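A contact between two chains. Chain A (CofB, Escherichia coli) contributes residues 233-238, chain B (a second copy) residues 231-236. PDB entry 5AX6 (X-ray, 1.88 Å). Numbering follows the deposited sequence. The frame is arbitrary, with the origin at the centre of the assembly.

Chain A (233-238) KFLRAD
Chain B, residues 231-236: LGKFLR

Two copies of CofB meet through extended backbone joined by a single beta bridge, Arg236(A) with Phe234(B), CA to CA 4.2 Å. The two hydrogen bonds flanking this pair follow the antiparallel pattern. Residues 233-236 of chain B repeat the angles of chain A; Gly232(B) is 74/11, Leu231(B) -72/121, t, p.

Lys233(A), phi/psi -71/-35 and chi all t, makes no contact; its CA-to-CB bond points sideways. Phe234(A) (-113/150, chi1 m, chi2 -64°) has its CA-to-CB bond toward chain B. Its ring edge meets the face of the Phe234(B) ring, planes at 60°. Phe234(A) CB lies 3.7 Å from Phe234(B) CD1. Leu235(A) (-67/145, m, t) accepts at O from Leu235(B) N, 2.9 Å. Leu235(A) CB packs 3.8 Å from Leu235(B) CD1.

Arg236(A) (-110/146; m, t, p, chi4 99°) has its CA-to-CB bond directed away overall, though CB touches chain B. A salt bridge holds its guanidinium, Arg236(A) NE to Asp238(A) OD1 2.8 Å. Arg236(A) NH1 lies 4.3 Å from Lys233(B) NZ, a pair of like charges; water 1 accepts weak bonds from both.

Ala237(A) (-56/-32) turns out of the extended run. Ala237(A) N donates to Lys233(B) O, 2.8 Å, nearly straight at 171°. Asp238(A) (-91/2, chi1 p, chi2 15°) reaches chain B through water 2, which accepts from Asp238(A) N and donates to Lys233(B) O.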

# COMPACT_ATOMS: atom_id res chain seq x y z
N LYS A 233 25.22 -2.44 -0.37
CA LYS A 233 24.80 -3.06 0.89
C LYS A 233 23.59 -2.38 1.53
O LYS A 233 22.77 -3.03 2.17
CB LYS A 233 25.98 -3.05 1.85
CG LYS A 233 25.76 -3.73 3.19
CD LYS A 233 27.07 -3.69 3.97
CE LYS A 233 26.92 -4.17 5.40
NZ LYS A 233 28.22 -3.97 6.11
N PHE A 234 23.51 -1.05 1.38
CA PHE A 234 22.46 -0.27 2.01
C PHE A 234 21.49 0.34 1.01
O PHE A 234 21.88 0.68 -0.11
CB PHE A 234 23.07 0.86 2.84
CG PHE A 234 24.03 0.38 3.89
CD1 PHE A 234 23.59 -0.43 4.93
CD2 PHE A 234 25.37 0.74 3.84
CE1 PHE A 234 24.48 -0.87 5.91
CE2 PHE A 234 26.26 0.30 4.80
CZ PHE A 234 25.81 -0.50 5.84
N LEU A 235 20.25 0.54 1.42
CA LEU A 235 19.29 1.25 0.57
C LEU A 235 19.72 2.70 0.43
O LEU A 235 20.26 3.30 1.37
CB LEU A 235 17.87 1.17 1.15
CG LEU A 235 17.29 -0.24 1.38
CD1 LEU A 235 15.81 -0.11 1.73
CD2 LEU A 235 17.48 -1.14 0.13
N ARG A 236 19.47 3.27 -0.75
CA ARG A 236 19.98 4.59 -1.10
C ARG A 236 18.90 5.65 -1.18
O ARG A 236 17.79 5.37 -1.64
CB ARG A 236 20.70 4.54 -2.46
CG ARG A 236 21.97 3.67 -2.50
CD ARG A 236 22.53 3.64 -3.94
NE ARG A 236 22.82 5.00 -4.42
CZ ARG A 236 24.03 5.55 -4.43
NH1 ARG A 236 25.08 4.87 -4.00
NH2 ARG A 236 24.17 6.80 -4.86
N ALA A 237 19.24 6.88 -0.81
CA ALA A 237 18.31 7.99 -0.97
C ALA A 237 17.85 8.13 -2.43
O ALA A 237 16.70 8.52 -2.70
CB ALA A 237 18.96 9.29 -0.48
N ASP A 238 18.71 7.77 -3.38
CA ASP A 238 18.32 7.94 -4.78
C ASP A 238 17.63 6.70 -5.37
O ASP A 238 17.29 6.68 -6.56
CB ASP A 238 19.53 8.34 -5.65
CG ASP A 238 20.63 7.29 -5.68
OD1 ASP A 238 20.41 6.12 -5.29
OD2 ASP A 238 21.75 7.63 -6.12
N LEU B 231 26.86 11.97 3.35
CA LEU B 231 25.85 12.42 4.29
C LEU B 231 24.47 12.39 3.62
O LEU B 231 24.27 13.04 2.60
CB LEU B 231 26.17 13.83 4.79
CG LEU B 231 25.22 14.41 5.84
CD1 LEU B 231 25.21 13.54 7.10
CD2 LEU B 231 25.62 15.84 6.18
N GLY B 232 23.54 11.63 4.20
CA GLY B 232 22.21 11.50 3.64
C GLY B 232 22.13 10.65 2.39
O GLY B 232 21.11 10.62 1.71
N LYS B 233 23.21 9.95 2.08
CA LYS B 233 23.28 9.08 0.91
C LYS B 233 22.41 7.82 1.02
O LYS B 233 21.87 7.34 0.03
CB LYS B 233 24.74 8.69 0.67
CG LYS B 233 25.02 7.85 -0.56
CD LYS B 233 26.52 7.64 -0.67
CE LYS B 233 26.90 6.66 -1.76
NZ LYS B 233 28.38 6.42 -1.69
N PHE B 234 22.31 7.28 2.24
CA PHE B 234 21.58 6.05 2.48
C PHE B 234 20.33 6.24 3.31
O PHE B 234 20.28 7.12 4.17
CB PHE B 234 22.48 5.04 3.19
CG PHE B 234 23.75 4.74 2.45
CD1 PHE B 234 23.71 4.14 1.20
CD2 PHE B 234 24.98 5.06 3.01
CE1 PHE B 234 24.89 3.85 0.52
CE2 PHE B 234 26.16 4.78 2.33
CZ PHE B 234 26.12 4.17 1.09
N LEU B 235 19.33 5.39 3.09
CA LEU B 235 18.14 5.42 3.94
C LEU B 235 18.51 4.99 5.35
O LEU B 235 19.38 4.13 5.54
CB LEU B 235 17.03 4.52 3.39
CG LEU B 235 16.56 4.81 1.96
CD1 LEU B 235 15.31 3.96 1.67
CD2 LEU B 235 16.25 6.31 1.75
N ARG B 236 17.86 5.59 6.34
CA ARG B 236 18.22 5.42 7.74
C ARG B 236 17.21 4.62 8.54
O ARG B 236 16.01 4.75 8.32
CB ARG B 236 18.39 6.78 8.42
CG ARG B 236 19.53 7.66 7.89
CD ARG B 236 19.51 9.03 8.60
NE ARG B 236 19.63 8.87 10.05
CZ ARG B 236 20.76 9.02 10.74
NH1 ARG B 236 21.89 9.35 10.11
NH2 ARG B 236 20.76 8.82 12.05
O HOH W 1 28.39 4.28 -4.23
O HOH W 2 21.62 7.99 -2.66